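Local coordinates for probable TonB-dependent siderophore receptor PiuA (Acinetobacter baumannii, PDB 5FP1), which probably takes up iron across the outer membrane by binding iron-chelating siderophores, ferric enterobactin possibly among them, at residues S232-W237 against D689-T694; S356-D361 against L497-G502; F476-T479 against S483-T486. All blocks are in the same frame, centred on the assembly; numbering follows the deposited sequence. Where two conformers were deposited one is given.

In the fold
The N-terminal plug domain comes first in the chain, and the beta-barrel follows. Contact 1 opens at 232-237, between barrel strands 215-226 and 264-279. It closes at 689-694, near the C terminus, so its loop takes in most of the barrel. Within that loop, contact 2 opens on strand 346-368 and closes at 497-502, in the loop between strands 482-493 and 518-531. Contact 3 lies deeper still. It closes the short turn from strand 459-476 into strand 482-493. The three loops nest and none cross. Contact 1 belongs to a small sheet of loop strands, contact 2 joins a loop to the barrel wall, and contact 3 lies within the wall.

Contact 1 of 3, residues S232-W237 against D689-T694; sequences SGIPYW and DKRYFT
I234 meets F693 and R691 through its two branches. The apolar part lies between I234 and F693. CG1 of I234 is 3.8 Å from CE2 of F693, at the edge of the ring and near its plane. CB of I234 comes equally near the same ring atom. The two side chains cross at about a right angle, so the isoleucine abuts the rim of the phenyl group and does not lie over it. CG2 of I234 is the other branch. It is anti to its own backbone N and reaches 4.0 Å from NH2 of R691, obliquely to the guanidinium.

The flat groups of 689-694 fit against each other. CZ of F693 stands 3.7 Å above the guanidinium plane of R691, over its centre. NH1 of R691 in turn lies in the plane of the phenyl ring, at its edge. The ring is therefore turned edge-on to the face of the cation. R691 gets there with an extended chain, its CG anti to the backbone N (chi1 -178°). Its NH2 donates to the backbone O of A249, which fixes the end of the chain beside I234.

The backbones stay apart, with the CA atoms of I234 and F693 9.1 Å from each other. The contact is a small buried one, made by side chains of two strands that are not direct neighbours. Strand 701-704 runs between them, as the middle member of a three-stranded antiparallel sheet. Strand 234-238 flanks it on one side and strand 693-696 on the other. I234 pairs with A702 through the backbone, F693 packs on A702, and E704 touches I234, R691 and F693. P248, in a loop, also packs against F693.

Contact 2 of 3, residues S356-D361 against L497-G502; sequences SKQKTD and LNAGWG. With C8E ((hydroxyethyloxy)tri(ethyloxy)octane), chain D; C8E ((hydroxyethyloxy)tri(ethyloxy)octane), chain J.
Q358 reaches from strand 346-368 to the methyl group of A499. Its CB points toward the loop, and CG lies anti to the backbone N (chi1 -175°). The chain runs on extended, which brings the amide up against A499. CD is 3.7 Å from CB of A499. OE1 comes closer, 3.2 Å from the same methyl carbon. NE2 turns to polar partners: it is hydrogen-bonded to OG of S327 on the neighbouring strand and makes a weak 3.4 Å bond to a water. That water sits 2.7 Å from the backbone O of N498.

T360, two residues on, points the same way. Its OG1 donates to a second water at 2.7 Å, and this water donates to the backbone O of A499, also at 2.7 Å. The loop is shaped by an Asx turn, in which N of G500 donates to OD1 of N498 at 2.9 Å. The backbone angles of G500 suit only glycine.

The other face of the strand belongs to K357 and K359. There the end carbon C1 of a detergent's alkyl chain lies 3.4 Å from CG of K359, as expected for the outer wall of the barrel. Q358 and T360 therefore face inward. Across these segments a methyl group meets an amide and T360 packs beside the A499 carbonyl. The polar join runs largely through water, while W501 bonds directly to Y299 on the wall.

Contact 3 of 3, residues F476-T479 against S483-T486; sequences FKPT and SIYT. With C8E ((hydroxyethyloxy)tri(ethyloxy)octane), chain C; C8E ((hydroxyethyloxy)tri(ethyloxy)octane), chain H.
The proline ring of P478 meets the side chain of I484 at about a right angle, with CG of P478 3.9 Å from CD1 of I484. A detergent molecule touches the same ring at CB, through its C6. The phenyl ring of F476 is set differently. With CG anti to the backbone N (chi1 175°), it lies on the carbonyl side of its residue, and it meets the ring of W433 with the planes at about 55°. The tyrosine ring of Y485 goes to the opposite face of the sheet, where P41 touches it and E524 binds its OH.

These residues belong to a beta-hairpin of the barrel wall, where strand 459-476 turns into strand 482-493. F476 and I484 form an antiparallel hydrogen-bonded pair. N of F476 donates to O of I484 at 2.8 Å, almost straight at 171°. N of I484 returns the bond to O of F476, also 2.8 Å. CA of S483 makes a CH···O contact to that oxygen at 3.4 Å.

On the turn, NZ of K477 forms a salt bridge with D39 of the plug and also binds the backbone O atoms of E480 and G482. On the face of F476 and I484, CD1 of I484 lies 3.4 Å from C11 of the first detergent molecule. A second detergent brings its C7 to 3.7 Å from CG2 of I484.

Contact 1 of 3, residues S232-W237 against D689-T694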
loop_
_atom_site.group_PDB
_atom_site.type_symbol
_atom_site.label_atom_id
_atom_site.label_comp_id
_atom_site.label_asym_id
_atom_site.label_seq_id
_atom_site.Cartn_x
_atom_site.Cartn_y
_atom_site.Cartn_z
ATOM N N SER A 232 2.175 17.893 5.484
ATOM C CA SER A 232 2.480 18.643 4.296
ATOM C C SER A 232 3.740 17.990 3.724
ATOM O O SER A 232 3.919 16.765 3.778
ATOM C CB SER A 232 2.707 20.123 4.647
ATOM O OG SER A 232 2.923 20.935 3.491
ATOM N N GLY A 233 4.629 18.788 3.181
ATOM C CA GLY A 233 5.877 18.270 2.662
ATOM C C GLY A 233 6.916 19.371 2.584
ATOM O O GLY A 233 6.697 20.460 3.119
ATOM N N ILE A 234 8.030 19.079 1.916
ATOM C CA ILE A 234 9.122 20.036 1.721
ATOM C C ILE A 234 9.233 20.325 0.226
ATOM O O ILE A 234 9.293 19.384 -0.607
ATOM C CB ILE A 234 10.448 19.512 2.283
ATOM C CG1 ILE A 234 10.297 19.110 3.746
ATOM C CG2 ILE A 234 11.568 20.539 2.092
ATOM C CD1 ILE A 234 9.869 20.234 4.685
ATOM N N PRO A 235 9.181 21.610 -0.142
ATOM C CA PRO A 235 9.134 21.953 -1.574
ATOM C C PRO A 235 10.466 21.680 -2.265
ATOM O O PRO A 235 11.512 21.882 -1.651
ATOM C CB PRO A 235 8.863 23.458 -1.563
ATOM C CG PRO A 235 9.455 23.932 -0.265
ATOM C CD PRO A 235 9.275 22.810 0.708
ATOM N N TYR A 236 10.434 21.276 -3.531
ATOM C CA TYR A 236 11.679 21.138 -4.310
ATOM C C TYR A 236 12.231 22.540 -4.579
ATOM O O TYR A 236 11.462 23.476 -4.896
ATOM C CB TYR A 236 11.416 20.516 -5.672
ATOM C CG TYR A 236 10.925 19.069 -5.647
ATOM C CD1 TYR A 236 11.715 18.050 -5.121
ATOM C CD2 TYR A 236 9.693 18.729 -6.172
ATOM C CE1 TYR A 236 11.268 16.731 -5.083
ATOM C CE2 TYR A 236 9.265 17.410 -6.179
ATOM C CZ TYR A 236 10.042 16.424 -5.627
ATOM O OH TYR A 236 9.576 15.124 -5.657
ATOM N N TRP A 237 13.554 22.681 -4.497
ATOM C CA TRP A 237 14.178 23.948 -4.835
ATOM C C TRP A 237 15.625 23.773 -5.254
ATOM O O TRP A 237 16.383 23.017 -4.638
ATOM C CB TRP A 237 14.099 24.948 -3.660
ATOM C CG TRP A 237 14.378 26.379 -4.089
ATOM C CD1 TRP A 237 15.497 27.132 -3.804
ATOM C CD2 TRP A 237 13.568 27.180 -4.947
ATOM N NE1 TRP A 237 15.406 28.371 -4.405
ATOM C CE2 TRP A 237 14.237 28.433 -5.111
ATOM C CE3 TRP A 237 12.325 26.996 -5.556
ATOM C CZ2 TRP A 237 13.718 29.446 -5.868
ATOM C CZ3 TRP A 237 11.810 28.021 -6.316
ATOM C CH2 TRP A 237 12.524 29.230 -6.480
ATOM N N ASP A 689 18.466 9.806 13.848
ATOM C CA ASP A 689 17.724 11.043 13.563
ATOM C C ASP A 689 18.009 11.585 12.150
ATOM O O ASP A 689 18.169 12.780 11.913
ATOM C CB ASP A 689 18.017 12.113 14.623
ATOM C CG ASP A 689 16.922 13.149 14.717
ATOM O OD1 ASP A 689 15.769 12.891 14.267
ATOM O OD2 ASP A 689 17.213 14.243 15.242
ATOM N N LYS A 690 18.058 10.677 11.201
ATOM C CA LYS A 690 18.352 11.028 9.824
ATOM C C LYS A 690 17.152 11.804 9.222
ATOM O O LYS A 690 16.006 11.410 9.389
ATOM C CB LYS A 690 18.568 9.730 9.045
ATOM C CG LYS A 690 18.798 9.882 7.557
ATOM C CD LYS A 690 20.125 10.531 7.240
ATOM C CE LYS A 690 20.197 10.762 5.751
ATOM N NZ LYS A 690 21.529 11.276 5.301
ATOM N N ARG A 691 17.455 12.897 8.543
ATOM C CA ARG A 691 16.504 13.603 7.681
ATOM C C ARG A 691 16.524 12.977 6.295
ATOM O O ARG A 691 17.505 13.067 5.532
ATOM C CB ARG A 691 16.854 15.091 7.589
ATOM C CG ARG A 691 15.879 15.929 6.746
ATOM C CD ARG A 691 16.398 17.367 6.629
ATOM N NE ARG A 691 15.508 18.306 5.922
ATOM C CZ ARG A 691 15.721 18.770 4.701
ATOM N NH1 ARG A 691 16.740 18.344 3.987
ATOM N NH2 ARG A 691 14.871 19.633 4.163
ATOM N N TYR A 692 15.419 12.327 5.967
ATOM C CA TYR A 692 15.256 11.738 4.654
ATOM C C TYR A 692 13.791 11.824 4.224
ATOM O O TYR A 692 12.924 12.301 4.987
ATOM C CB TYR A 692 15.787 10.283 4.619
ATOM C CG TYR A 692 14.986 9.255 5.387
ATOM C CD1 TYR A 692 15.062 9.169 6.771
ATOM C CD2 TYR A 692 14.139 8.362 4.714
ATOM C CE1 TYR A 692 14.324 8.234 7.466
ATOM C CE2 TYR A 692 13.385 7.436 5.397
ATOM C CZ TYR A 692 13.505 7.348 6.771
ATOM O OH TYR A 692 12.759 6.418 7.456
ATOM N N PHE A 693 13.551 11.408 2.979
ATOM C CA PHE A 693 12.269 11.557 2.320
ATOM C C PHE A 693 11.747 10.218 1.795
ATOM O O PHE A 693 12.436 9.526 1.043
ATOM C CB PHE A 693 12.421 12.570 1.188
ATOM C CG PHE A 693 12.809 13.936 1.680
ATOM C CD1 PHE A 693 14.126 14.254 1.874
ATOM C CD2 PHE A 693 11.836 14.865 2.041
ATOM C CE1 PHE A 693 14.477 15.473 2.390
ATOM C CE2 PHE A 693 12.191 16.099 2.542
ATOM C CZ PHE A 693 13.500 16.388 2.749
ATOM N N THR A 694 10.514 9.900 2.183
ATOM C CA THR A 694 9.848 8.644 1.816
ATOM C C THR A 694 8.932 8.754 0.604
ATOM O O THR A 694 8.516 7.745 0.063
ATOM C CB THR A 694 9.007 8.142 2.975
ATOM O OG1 THR A 694 8.208 9.220 3.450
ATOM C CG2 THR A 694 9.903 7.633 4.068
#

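Contact 2 of 3, residues S356-D361 against L497-G502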
loop_
_atom_site.group_PDB
_atom_site.type_symbol
_atom_site.label_atom_id
_atom_site.label_comp_id
_atom_site.label_asym_id
_atom_site.label_seq_id
_atom_site.Cartn_x
_atom_site.Cartn_y
_atom_site.Cartn_z
ATOM N N SER A 356 -18.299 -7.897 -8.076
ATOM C CA SER A 356 -18.266 -6.736 -7.175
ATOM C C SER A 356 -18.897 -5.530 -7.779
ATOM O O SER A 356 -18.905 -5.349 -8.997
ATOM C CB SER A 356 -16.841 -6.364 -6.749
ATOM O OG SER A 356 -16.078 -6.040 -7.867
ATOM N N LYS A 357 -19.413 -4.673 -6.914
ATOM C CA LYS A 357 -19.959 -3.422 -7.368
ATOM C C LYS A 357 -19.641 -2.344 -6.351
ATOM O O LYS A 357 -19.854 -2.518 -5.149
ATOM C CB LYS A 357 -21.465 -3.514 -7.599
ATOM C CG LYS A 357 -22.017 -2.250 -8.229
ATOM C CD LYS A 357 -23.534 -2.319 -8.401
ATOM C CE LYS A 357 -24.030 -1.147 -9.218
ATOM N NZ LYS A 357 -25.436 -1.392 -9.652
ATOM N N GLN A 358 -19.114 -1.244 -6.853
ATOM C CA GLN A 358 -18.686 -0.141 -6.006
ATOM C C GLN A 358 -19.332 1.135 -6.495
ATOM O O GLN A 358 -19.343 1.407 -7.687
ATOM C CB GLN A 358 -17.175 0.015 -6.073
ATOM C CG GLN A 358 -16.652 1.071 -5.130
ATOM C CD GLN A 358 -15.130 1.253 -5.189
ATOM O OE1 GLN A 358 -14.393 0.565 -5.933
ATOM N NE2 GLN A 358 -14.662 2.211 -4.422
ATOM N N LYS A 359 -19.818 1.944 -5.558
ATOM C CA LYS A 359 -20.377 3.251 -5.871
ATOM C C LYS A 359 -19.754 4.299 -4.966
ATOM O O LYS A 359 -19.681 4.135 -3.740
ATOM C CB LYS A 359 -21.902 3.281 -5.690
ATOM C CG LYS A 359 -22.640 2.299 -6.594
ATOM C CD LYS A 359 -24.149 2.562 -6.686
ATOM C CE LYS A 359 -24.491 3.780 -7.557
ATOM N NZ LYS A 359 -24.569 3.495 -9.032
ATOM N N THR A 360 -19.337 5.392 -5.581
ATOM C CA THR A 360 -18.579 6.463 -4.888
ATOM C C THR A 360 -19.153 7.801 -5.259
ATOM O O THR A 360 -19.385 8.062 -6.447
ATOM C CB THR A 360 -17.076 6.452 -5.305
ATOM O OG1 THR A 360 -16.495 5.207 -4.920
ATOM C CG2 THR A 360 -16.270 7.581 -4.619
ATOM N N ASP A 361 -19.394 8.636 -4.243
ATOM C CA ASP A 361 -19.648 10.057 -4.420
ATOM C C ASP A 361 -18.373 10.841 -4.116
ATOM O O ASP A 361 -17.687 10.558 -3.133
ATOM C CB ASP A 361 -20.747 10.529 -3.454
ATOM C CG ASP A 361 -22.145 10.030 -3.849
ATOM O OD1 ASP A 361 -22.367 9.755 -5.031
ATOM O OD2 ASP A 361 -23.030 9.963 -2.977
ATOM N N LEU A 497 -9.964 2.438 -13.295
ATOM C CA LEU A 497 -9.737 1.460 -12.232
ATOM C C LEU A 497 -9.736 2.063 -10.819
ATOM O O LEU A 497 -10.012 1.356 -9.846
ATOM C CB LEU A 497 -8.424 0.715 -12.484
ATOM C CG LEU A 497 -8.103 -0.391 -11.472
ATOM C CD1 LEU A 497 -9.181 -1.471 -11.497
ATOM C CD2 LEU A 497 -6.733 -0.971 -11.747
ATOM N N ASN A 498 -9.418 3.348 -10.675
ATOM C CA ASN A 498 -9.396 3.943 -9.337
ATOM C C ASN A 498 -10.801 4.117 -8.737
ATOM O O ASN A 498 -10.957 4.502 -7.573
ATOM C CB ASN A 498 -8.609 5.263 -9.320
ATOM C CG ASN A 498 -9.233 6.381 -10.172
ATOM O OD1 ASN A 498 -10.423 6.387 -10.470
ATOM N ND2 ASN A 498 -8.413 7.369 -10.509
ATOM N N ALA A 499 -11.820 3.877 -9.564
ATOM C CA ALA A 499 -13.238 3.856 -9.125
ATOM C C ALA A 499 -13.675 5.204 -8.611
ATOM O O ALA A 499 -14.598 5.307 -7.786
ATOM C CB ALA A 499 -13.472 2.802 -8.055
ATOM N N GLY A 500 -13.009 6.242 -9.102
ATOM C CA GLY A 500 -13.439 7.596 -8.837
ATOM C C GLY A 500 -12.360 8.473 -8.232
ATOM O O GLY A 500 -12.191 9.627 -8.626
ATOM N N TRP A 501 -11.634 7.964 -7.249
ATOM C CA TRP A 501 -10.651 8.821 -6.574
ATOM C C TRP A 501 -9.497 7.945 -6.094
ATOM O O TRP A 501 -9.669 7.046 -5.277
ATOM C CB TRP A 501 -11.318 9.579 -5.428
ATOM C CG TRP A 501 -10.569 10.829 -5.025
ATOM C CD1 TRP A 501 -9.983 11.088 -3.816
ATOM C CD2 TRP A 501 -10.280 11.945 -5.861
ATOM N NE1 TRP A 501 -9.341 12.314 -3.853
ATOM C CE2 TRP A 501 -9.506 12.855 -5.099
ATOM C CE3 TRP A 501 -10.589 12.265 -7.193
ATOM C CZ2 TRP A 501 -9.086 14.068 -5.609
ATOM C CZ3 TRP A 501 -10.170 13.491 -7.693
ATOM C CH2 TRP A 501 -9.429 14.364 -6.910
ATOM N N GLY A 502 -8.332 8.182 -6.660
ATOM C CA GLY A 502 -7.177 7.351 -6.418
ATOM C C GLY A 502 -6.095 7.779 -7.391
ATOM O O GLY A 502 -5.988 8.954 -7.754
HETATM C C1 C8E D . -19.496 12.467 -0.233
HETATM C C2 C8E D . -19.140 13.483 -1.298
HETATM C C3 C8E D . -20.077 14.677 -1.163
HETATM C C4 C8E D . -19.318 15.987 -1.196
HETATM C C5 C8E D . -20.182 17.137 -1.689
HETATM C C6 C8E D . -21.443 17.333 -0.866
HETATM C C7 C8E D . -22.207 18.527 -1.412
HETATM C C8 C8E D . -22.741 19.426 -0.308
HETATM O O9 C8E D . -23.424 20.519 -0.927
HETATM C C1 C8E J . -23.491 -0.237 -4.459
HETATM C C2 C8E J . -22.670 -1.298 -3.761
HETATM C C3 C8E J . -23.092 -1.458 -2.300
HETATM C C4 C8E J . -24.172 -2.523 -2.144
HETATM C C5 C8E J . -24.671 -2.641 -0.708
HETATM C C6 C8E J . -23.519 -2.926 0.243
HETATM C C7 C8E J . -22.871 -1.639 0.757
HETATM C C8 C8E J . -22.125 -1.887 2.060
HETATM O O9 C8E J . -22.447 -0.835 2.970
HETATM C C10 C8E J . -21.614 -0.789 4.139
HETATM C C11 C8E J . -21.346 -2.169 4.741
HETATM O O12 C8E J . -20.764 -2.053 6.050
HETATM O O HOH W 1 -11.607 3.490 -5.144
HETATM O O HOH W 2 -16.828 3.853 -7.247
#

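Contact 3 of 3, residues F476-T479 against S483-T486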
loop_
_atom_site.group_PDB
_atom_site.type_symbol
_atom_site.label_atom_id
_atom_site.label_comp_id
_atom_site.label_asym_id
_atom_site.label_seq_id
_atom_site.Cartn_x
_atom_site.Cartn_y
_atom_site.Cartn_z
ATOM N N PHE A 476 11.324 -26.799 -10.885
ATOM C CA PHE A 476 12.122 -28.032 -10.748
ATOM C C PHE A 476 12.677 -28.070 -9.352
ATOM O O PHE A 476 13.259 -27.103 -8.868
ATOM C CB PHE A 476 13.269 -28.114 -11.767
ATOM C CG PHE A 476 14.145 -29.316 -11.551
ATOM C CD1 PHE A 476 13.662 -30.592 -11.840
ATOM C CD2 PHE A 476 15.394 -29.187 -10.978
ATOM C CE1 PHE A 476 14.439 -31.718 -11.601
ATOM C CE2 PHE A 476 16.170 -30.311 -10.740
ATOM C CZ PHE A 476 15.694 -31.569 -11.049
ATOM N N LYS A 477 12.490 -29.187 -8.665
ATOM C CA LYS A 477 13.015 -29.313 -7.321
ATOM C C LYS A 477 14.243 -30.272 -7.261
ATOM O O LYS A 477 14.072 -31.491 -7.296
ATOM C CB LYS A 477 11.917 -29.808 -6.384
ATOM C CG LYS A 477 10.729 -28.837 -6.262
ATOM C CD LYS A 477 9.656 -29.299 -5.275
ATOM C CE LYS A 477 10.139 -29.392 -3.850
ATOM N NZ LYS A 477 10.815 -28.150 -3.383
ATOM N N PRO A 478 15.460 -29.722 -7.134
ATOM C CA PRO A 478 16.627 -30.611 -7.058
ATOM C C PRO A 478 16.602 -31.492 -5.836
ATOM O O PRO A 478 17.094 -32.619 -5.901
ATOM C CB PRO A 478 17.806 -29.651 -6.981
ATOM C CG PRO A 478 17.298 -28.397 -7.624
ATOM C CD PRO A 478 15.877 -28.318 -7.157
ATOM N N THR A 479 16.070 -30.958 -4.738
ATOM C CA THR A 479 15.796 -31.692 -3.511
ATOM C C THR A 479 14.469 -31.189 -2.972
ATOM O O THR A 479 13.905 -30.203 -3.492
ATOM C CB THR A 479 16.847 -31.427 -2.409
ATOM O OG1 THR A 479 16.661 -30.108 -1.869
ATOM C CG2 THR A 479 18.232 -31.538 -2.934
ATOM N N SER A 483 14.068 -25.247 -4.967
ATOM C CA SER A 483 13.289 -24.995 -6.169
ATOM C C SER A 483 14.062 -24.113 -7.123
ATOM O O SER A 483 14.783 -23.205 -6.699
ATOM C CB SER A 483 11.983 -24.275 -5.836
ATOM O OG SER A 483 11.603 -23.454 -6.935
ATOM N N ILE A 484 13.903 -24.380 -8.414
ATOM C CA ILE A 484 14.392 -23.491 -9.456
ATOM C C ILE A 484 13.249 -23.355 -10.421
ATOM O O ILE A 484 12.614 -24.365 -10.790
ATOM C CB ILE A 484 15.617 -24.053 -10.221
ATOM C CG1 ILE A 484 16.699 -24.523 -9.264
ATOM C CG2 ILE A 484 16.216 -22.977 -11.109
ATOM C CD1 ILE A 484 17.749 -25.375 -9.973
ATOM N N TYR A 485 12.934 -22.119 -10.821
ATOM C CA TYR A 485 11.748 -21.918 -11.623
ATOM C C TYR A 485 11.902 -20.865 -12.668
ATOM O O TYR A 485 12.806 -20.021 -12.601
ATOM C CB TYR A 485 10.532 -21.595 -10.725
ATOM C CG TYR A 485 10.617 -20.229 -10.067
ATOM C CD1 TYR A 485 10.109 -19.086 -10.702
ATOM C CD2 TYR A 485 11.223 -20.080 -8.831
ATOM C CE1 TYR A 485 10.197 -17.820 -10.098
ATOM C CE2 TYR A 485 11.307 -18.834 -8.214
ATOM C CZ TYR A 485 10.789 -17.710 -8.853
ATOM O OH TYR A 485 10.937 -16.492 -8.230
ATOM N N THR A 486 10.997 -20.948 -13.637
ATOM C CA THR A 486 10.778 -19.937 -14.670
ATOM C C THR A 486 9.284 -19.689 -14.707
ATOM O O THR A 486 8.507 -20.644 -14.680
ATOM C CB THR A 486 11.172 -20.463 -16.072
ATOM O OG1 THR A 486 12.500 -20.989 -16.036
ATOM C CG2 THR A 486 11.089 -19.347 -17.105
HETATM C C1 C8E C . 11.642 -23.161 -19.299
HETATM C C2 C8E C . 11.795 -24.433 -18.493
HETATM C C3 C8E C . 11.672 -24.122 -17.018
HETATM C C4 C8E C . 12.497 -25.057 -16.180
HETATM C C5 C8E C . 12.539 -24.643 -14.729
HETATM C C6 C8E C . 13.229 -23.314 -14.539
HETATM C C7 C8E C . 14.711 -23.446 -14.405
HETATM C C8 C8E C . 15.380 -22.139 -14.798
HETATM O O9 C8E C . 15.523 -22.169 -16.220
HETATM C C10 C8E C . 15.690 -20.885 -16.831
HETATM C C11 C8E C . 17.116 -20.400 -16.646
HETATM O O12 C8E C . 17.454 -20.426 -15.265
HETATM C C13 C8E C . 18.801 -19.988 -15.072
HETATM C C14 C8E C . 19.127 -19.953 -13.586
HETATM O O15 C8E C . 19.702 -21.191 -13.169
HETATM C C16 C8E C . 21.119 -21.094 -12.989
HETATM C C17 C8E C . 21.593 -22.129 -11.983
HETATM O O18 C8E C . 20.623 -22.218 -10.945
HETATM C C1 C8E H . 21.001 -34.259 -2.452
HETATM C C2 C8E H . 20.617 -33.857 -3.863
HETATM C C3 C8E H . 21.644 -32.920 -4.478
HETATM C C4 C8E H . 21.157 -31.486 -4.608
HETATM C C5 C8E H . 22.102 -30.664 -5.470
HETATM C C6 C8E H . 21.484 -29.317 -5.800
HETATM C C7 C8E H . 22.490 -28.399 -6.484
HETATM C C8 C8E H . 22.099 -26.939 -6.280
HETATM O O9 C8E H . 21.476 -26.389 -7.440
HETATM C C10 C8E H . 21.611 -24.966 -7.488
HETATM C C11 C8E H . 20.608 -24.404 -8.491
HETATM O O12 C8E H . 20.926 -23.052 -8.812
#